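Local structure of chintase (Rhizomucor miehei, 5YUQ) at residues A[70-83]-A[117-131]. The protein hydrolyses chitin as a family 18 glycoside hydrolase whose active site forms a tunnel. Numbering follows the deposited sequence.
Sequences SLYFSDLLKSSSSF and CNSKDENDTANYLKL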
loop_
_atom_site.group_PDB
_atom_site.type_symbol
_atom_site.label_atom_id
_atom_site.label_comp_id
_atom_site.label_asym_id
_atom_site.label_seq_id
_atom_site.Cartn_x
_atom_site.Cartn_y
_atom_site.Cartn_z
ATOM N N SER A 70 12.817 -3.788 -3.125
ATOM C CA SER A 70 12.604 -3.757 -4.572
ATOM C C SER A 70 13.874 -3.480 -5.370
ATOM O O SER A 70 13.803 -3.272 -6.579
ATOM C CB SER A 70 11.527 -2.722 -4.923
ATOM O OG SER A 70 10.244 -3.155 -4.466
ATOM N N LEU A 71 15.028 -3.514 -4.711
ATOM C CA LEU A 71 16.302 -3.175 -5.364
ATOM C C LEU A 71 16.598 -4.041 -6.574
ATOM O O LEU A 71 17.109 -3.556 -7.583
ATOM C CB LEU A 71 17.466 -3.329 -4.387
ATOM C CG LEU A 71 17.636 -2.273 -3.302
ATOM C CD1 LEU A 71 18.741 -2.679 -2.339
ATOM C CD2 LEU A 71 17.949 -0.943 -3.957
ATOM N N TYR A 72 16.270 -5.322 -6.469
ATOM C CA TYR A 72 16.798 -6.302 -7.403
ATOM C C TYR A 72 15.804 -6.932 -8.360
ATOM O O TYR A 72 16.212 -7.720 -9.197
ATOM C CB TYR A 72 17.556 -7.397 -6.642
ATOM C CG TYR A 72 18.693 -6.835 -5.836
ATOM C CD1 TYR A 72 19.795 -6.269 -6.461
ATOM C CD2 TYR A 72 18.660 -6.853 -4.452
ATOM C CE1 TYR A 72 20.834 -5.730 -5.725
ATOM C CE2 TYR A 72 19.703 -6.321 -3.707
ATOM C CZ TYR A 72 20.783 -5.766 -4.354
ATOM O OH TYR A 72 21.819 -5.232 -3.626
ATOM N N PHE A 73 14.518 -6.599 -8.245
ATOM C CA PHE A 73 13.514 -7.166 -9.154
ATOM C C PHE A 73 13.927 -7.035 -10.624
ATOM O O PHE A 73 13.895 -8.009 -11.376
ATOM C CB PHE A 73 12.157 -6.485 -8.972
ATOM C CG PHE A 73 11.304 -7.065 -7.869
ATOM C CD1 PHE A 73 10.638 -8.266 -8.044
ATOM C CD2 PHE A 73 11.119 -6.368 -6.688
ATOM C CE1 PHE A 73 9.828 -8.786 -7.033
ATOM C CE2 PHE A 73 10.313 -6.882 -5.680
ATOM C CZ PHE A 73 9.673 -8.083 -5.852
ATOM N N SER A 74 14.315 -5.834 -11.041
ATOM C CA SER A 74 14.652 -5.625 -12.449
ATOM C C SER A 74 15.819 -6.501 -12.883
ATOM O O SER A 74 15.723 -7.198 -13.885
ATOM C CB SER A 74 14.964 -4.154 -12.716
ATOM O OG SER A 74 15.285 -3.960 -14.090
ATOM N N ASP A 75 16.908 -6.479 -12.117
ATOM C CA ASP A 75 18.067 -7.315 -12.428
ATOM C C ASP A 75 17.713 -8.796 -12.442
ATOM O O ASP A 75 18.131 -9.533 -13.333
ATOM C CB ASP A 75 19.189 -7.078 -11.413
ATOM C CG ASP A 75 19.850 -5.726 -11.568
ATOM O OD1 ASP A 75 19.681 -5.084 -12.629
ATOM O OD2 ASP A 75 20.549 -5.303 -10.620
ATOM N N LEU A 76 16.949 -9.233 -11.446
ATOM C CA LEU A 76 16.589 -10.638 -11.339
ATOM C C LEU A 76 15.822 -11.118 -12.560
ATOM O O LEU A 76 16.090 -12.199 -13.073
ATOM C CB LEU A 76 15.773 -10.895 -10.070
ATOM C CG LEU A 76 16.546 -10.812 -8.750
ATOM C CD1 LEU A 76 15.598 -10.946 -7.555
ATOM C CD2 LEU A 76 17.611 -11.894 -8.693
ATOM N N LEU A 77 14.882 -10.308 -13.039
ATOM C CA LEU A 77 13.981 -10.773 -14.098
ATOM C C LEU A 77 14.505 -10.583 -15.521
ATOM O O LEU A 77 13.990 -11.208 -16.443
ATOM C CB LEU A 77 12.601 -10.121 -13.970
ATOM C CG LEU A 77 11.907 -10.320 -12.621
ATOM C CD1 LEU A 77 10.505 -9.732 -12.659
ATOM C CD2 LEU A 77 11.865 -11.794 -12.271
ATOM N N LYS A 78 15.528 -9.747 -15.690
ATOM C CA LYS A 78 16.039 -9.425 -17.032
ATOM C C LYS A 78 17.110 -10.405 -17.499
ATOM O O LYS A 78 17.517 -10.379 -18.660
ATOM C CB LYS A 78 16.560 -7.982 -17.093
ATOM C CG LYS A 78 17.956 -7.769 -16.506
ATOM C CD LYS A 78 18.363 -6.306 -16.614
ATOM C CE LYS A 78 19.781 -6.083 -16.120
ATOM N NZ LYS A 78 20.168 -4.649 -16.241
ATOM N N SER A 79 17.561 -11.269 -16.596
ATOM C CA SER A 79 18.492 -12.336 -16.948
ATOM C C SER A 79 17.770 -13.664 -16.820
ATOM O O SER A 79 17.118 -13.915 -15.813
ATOM C CB SER A 79 19.703 -12.302 -16.018
ATOM O OG SER A 79 20.384 -13.541 -16.040
ATOM N N SER A 80 17.892 -14.507 -17.842
ATOM C CA SER A 80 17.184 -15.783 -17.877
ATOM C C SER A 80 17.536 -16.687 -16.696
ATOM O O SER A 80 16.658 -17.298 -16.089
ATOM C CB SER A 80 17.476 -16.506 -19.194
ATOM O OG SER A 80 16.617 -17.614 -19.365
ATOM N N SER A 81 18.821 -16.761 -16.371
ATOM C CA SER A 81 19.279 -17.657 -15.313
ATOM C C SER A 81 18.856 -17.177 -13.928
ATOM O O SER A 81 18.443 -17.982 -13.100
ATOM C CB SER A 81 20.792 -17.863 -15.372
ATOM O OG SER A 81 21.481 -16.656 -15.110
ATOM N N SER A 82 18.957 -15.876 -13.679
ATOM C CA SER A 82 18.504 -15.343 -12.398
ATOM C C SER A 82 16.978 -15.393 -12.293
ATOM O O SER A 82 16.437 -15.593 -11.211
ATOM C CB SER A 82 19.041 -13.934 -12.144
ATOM O OG SER A 82 18.575 -13.025 -13.116
ATOM N N PHE A 83 16.291 -15.237 -13.421
ATOM C CA PHE A 83 14.835 -15.342 -13.456
ATOM C C PHE A 83 14.411 -16.735 -13.008
ATOM O O PHE A 83 13.553 -16.882 -12.130
ATOM C CB PHE A 83 14.338 -15.060 -14.886
ATOM C CG PHE A 83 12.842 -15.173 -15.065
ATOM C CD1 PHE A 83 12.234 -16.416 -15.199
ATOM C CD2 PHE A 83 12.052 -14.035 -15.145
ATOM C CE1 PHE A 83 10.857 -16.528 -15.365
ATOM C CE2 PHE A 83 10.674 -14.140 -15.321
ATOM C CZ PHE A 83 10.082 -15.385 -15.430
ATOM N N CYS A 117 17.922 3.967 -5.984
ATOM C CA CYS A 117 18.932 3.109 -6.591
ATOM C C CYS A 117 18.396 1.728 -6.983
ATOM O O CYS A 117 19.171 0.814 -7.301
ATOM C CB CYS A 117 20.148 2.976 -5.669
ATOM S SG CYS A 117 19.783 2.152 -4.109
ATOM N N ASN A 118 17.072 1.571 -6.965
ATOM C CA ASN A 118 16.458 0.366 -7.527
ATOM C C ASN A 118 16.961 0.087 -8.934
ATOM O O ASN A 118 17.150 1.016 -9.724
ATOM C CB ASN A 118 14.935 0.520 -7.594
ATOM C CG ASN A 118 14.254 0.251 -6.273
ATOM O OD1 ASN A 118 14.877 -0.183 -5.299
ATOM N ND2 ASN A 118 12.954 0.498 -6.235
ATOM N N SER A 119 17.171 -1.184 -9.259
ATOM C CA SER A 119 17.466 -1.541 -10.641
ATOM C C SER A 119 16.214 -1.300 -11.486
ATOM O O SER A 119 15.091 -1.362 -10.984
ATOM C CB SER A 119 17.952 -2.987 -10.762
ATOM O OG SER A 119 17.000 -3.918 -10.270
ATOM N N LYS A 120 16.408 -1.006 -12.766
ATOM C CA LYS A 120 15.292 -0.706 -13.657
ATOM C C LYS A 120 15.667 -1.088 -15.079
ATOM O O LYS A 120 16.838 -1.052 -15.444
ATOM C CB LYS A 120 14.941 0.776 -13.589
ATOM C CG LYS A 120 16.117 1.683 -13.886
ATOM C CD LYS A 120 15.732 3.147 -13.832
ATOM C CE LYS A 120 15.226 3.551 -12.454
ATOM N NZ LYS A 120 16.189 3.285 -11.337
ATOM N N ASP A 121 14.674 -1.459 -15.876
ATOM C CA ASP A 121 14.890 -1.855 -17.260
ATOM C C ASP A 121 13.633 -1.544 -18.050
ATOM O O ASP A 121 12.528 -1.622 -17.511
ATOM C CB ASP A 121 15.207 -3.345 -17.344
ATOM C CG ASP A 121 15.692 -3.758 -18.712
ATOM O OD1 ASP A 121 16.916 -3.700 -18.950
ATOM O OD2 ASP A 121 14.852 -4.149 -19.552
ATOM N N GLU A 122 13.791 -1.183 -19.322
ATOM C CA GLU A 122 12.634 -0.924 -20.178
ATOM C C GLU A 122 11.650 -2.086 -20.186
ATOM O O GLU A 122 10.451 -1.881 -20.355
ATOM C CB GLU A 122 13.072 -0.673 -21.625
ATOM C CG GLU A 122 13.970 0.520 -21.826
ATOM C CD GLU A 122 14.676 0.473 -23.165
ATOM O OE1 GLU A 122 14.199 -0.254 -24.068
ATOM O OE2 GLU A 122 15.720 1.147 -23.309
ATOM N N ASN A 123 12.160 -3.303 -20.017
ATOM C CA ASN A 123 11.332 -4.496 -20.112
ATOM C C ASN A 123 10.723 -4.917 -18.785
ATOM O O ASN A 123 10.115 -5.980 -18.704
ATOM C CB ASN A 123 12.126 -5.688 -20.661
ATOM C CG ASN A 123 12.515 -5.518 -22.102
ATOM O OD1 ASN A 123 11.895 -4.755 -22.843
ATOM N ND2 ASN A 123 13.544 -6.239 -22.514
ATOM N N ASP A 124 10.872 -4.092 -17.757
ATOM C CA ASP A 124 10.434 -4.490 -16.417
ATOM C C ASP A 124 9.003 -5.013 -16.348
ATOM O O ASP A 124 8.756 -6.069 -15.768
ATOM C CB ASP A 124 10.600 -3.341 -15.427
ATOM C CG ASP A 124 12.023 -3.198 -14.929
ATOM O OD1 ASP A 124 12.864 -4.091 -15.206
ATOM O OD2 ASP A 124 12.290 -2.197 -14.245
ATOM N N THR A 125 8.065 -4.289 -16.946
ATOM C CA THR A 125 6.665 -4.674 -16.828
ATOM C C THR A 125 6.367 -5.968 -17.573
ATOM O O THR A 125 5.660 -6.827 -17.054
ATOM C CB THR A 125 5.719 -3.528 -17.228
ATOM O OG1 THR A 125 5.876 -2.449 -16.290
ATOM C CG2 THR A 125 4.274 -3.995 -17.188
ATOM N N ALA A 126 6.936 -6.131 -18.765
ATOM C CA ALA A 126 6.774 -7.387 -19.498
ATOM C C ALA A 126 7.375 -8.547 -18.700
ATOM O O ALA A 126 6.824 -9.651 -18.669
ATOM C CB ALA A 126 7.430 -7.287 -20.872
ATOM N N ASN A 127 8.516 -8.288 -18.065
ATOM C CA ASN A 127 9.209 -9.320 -17.302
ATOM C C ASN A 127 8.455 -9.679 -16.033
ATOM O O ASN A 127 8.485 -10.826 -15.586
ATOM C CB ASN A 127 10.634 -8.869 -16.956
ATOM C CG ASN A 127 11.547 -8.846 -18.168
ATOM O OD1 ASN A 127 11.244 -9.445 -19.206
ATOM N ND2 ASN A 127 12.678 -8.169 -18.036
ATOM N N TYR A 128 7.783 -8.689 -15.454
ATOM C CA TYR A 128 6.935 -8.908 -14.287
ATOM C C TYR A 128 5.825 -9.876 -14.650
ATOM O O TYR A 128 5.532 -10.813 -13.912
ATOM C CB TYR A 128 6.307 -7.583 -13.867
ATOM C CG TYR A 128 5.932 -7.406 -12.415
ATOM C CD1 TYR A 128 6.222 -8.363 -11.446
ATOM C CD2 TYR A 128 5.285 -6.250 -12.018
ATOM C CE1 TYR A 128 5.876 -8.140 -10.097
ATOM C CE2 TYR A 128 4.939 -6.021 -10.690
ATOM C CZ TYR A 128 5.226 -6.972 -9.743
ATOM O OH TYR A 128 4.876 -6.714 -8.441
ATOM N N LEU A 129 5.201 -9.655 -15.805
ATOM C CA LEU A 129 4.165 -10.571 -16.268
ATOM C C LEU A 129 4.745 -11.956 -16.531
ATOM O O LEU A 129 4.130 -12.964 -16.177
ATOM C CB LEU A 129 3.464 -10.027 -17.519
ATOM C CG LEU A 129 2.355 -10.927 -18.077
ATOM C CD1 LEU A 129 1.358 -11.271 -16.976
ATOM C CD2 LEU A 129 1.662 -10.228 -19.224
ATOM N N LYS A 130 5.938 -12.003 -17.123
ATOM C CA LYS A 130 6.601 -13.282 -17.349
ATOM C C LYS A 130 6.772 -14.021 -16.027
ATOM O O LYS A 130 6.573 -15.230 -15.955
ATOM C CB LYS A 130 7.959 -13.085 -18.015
ATOM C CG LYS A 130 8.380 -14.287 -18.827
ATOM C CD LYS A 130 9.648 -14.021 -19.619
ATOM C CE LYS A 130 9.963 -15.213 -20.526
ATOM N NZ LYS A 130 11.382 -15.244 -21.001
ATOM N N LEU A 131 7.128 -13.283 -14.987
ATOM C CA LEU A 131 7.257 -13.870 -13.661
ATOM C C LEU A 131 5.943 -14.462 -13.171
ATOM O O LEU A 131 5.917 -15.585 -12.675
ATOM C CB LEU A 131 7.774 -12.826 -12.672
ATOM C CG LEU A 131 7.818 -13.247 -11.202
ATOM C CD1 LEU A 131 8.696 -14.468 -11.026
ATOM C CD2 LEU A 131 8.341 -12.082 -10.384
HETATM O O HOH W 1 13.902 -3.400 -9.325
HETATM O O HOH W 2 13.977 -1.176 -2.822
HETATM O O HOH W 3 13.332 -6.849 -15.535
HETATM O O HOH W 4 18.723 -2.503 -17.419
#
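The backbone of helix 124-131 meets the Phe83 ring at its edge: Asn127 O and the Lys130 carbonyl carbon lie there, in the ring plane, and Phe83 CZ comes within 3.6 Å of Lys130 O. Over one face stands Lys130 NZ, 5.8 Å from the Phe83 ring centroid, a long cation-pi approach and at most weakly attractive. With CG anti to the backbone N (chi1 178°), Phe83 CE2 is carried to 4.1 Å from Leu131 CB. These helices belong to the TIM barrel of family 18, and helices 73-78 and 124-131 pack at 67° with their axes 9.5 Å apart. Leu77 points toward helix 124-131, its CB against Asn127 CB and its CD1 3.9 Å from Leu131 CD2, while Phe86 of helix 80-97 touches both leucines.

Polar bonds fasten the loop ahead of helix 124-131. Leu71 O accepts from both Ser119 N and Ser119 OG, which arrive from the same face of its carbonyl plane. Ser119 OG, set between backbone N and carbonyl carbon (chi1 59°), also receives Asp75 N at 3.2 Å, and so inserts between Leu71 O and Asp75 N in place of a direct bond. Water 1 adds a link by joining Ser70 O, Ser74 N and Ser119 O. Just before Asn118, Cys117 is disulfide-bonded to Cys274, and Cys117 SG is 3.6 Å from Leu71 CD2.

The carboxylate of Asp124 is gripped at both oxygens: OD2 takes Asp121 N from above its plane and Asn110 N besides, whereas OD1 offers its syn lone pair to the hydroxyl of buried Ser74, with Ser74 OG 2.7 Å from Asp124 OD1.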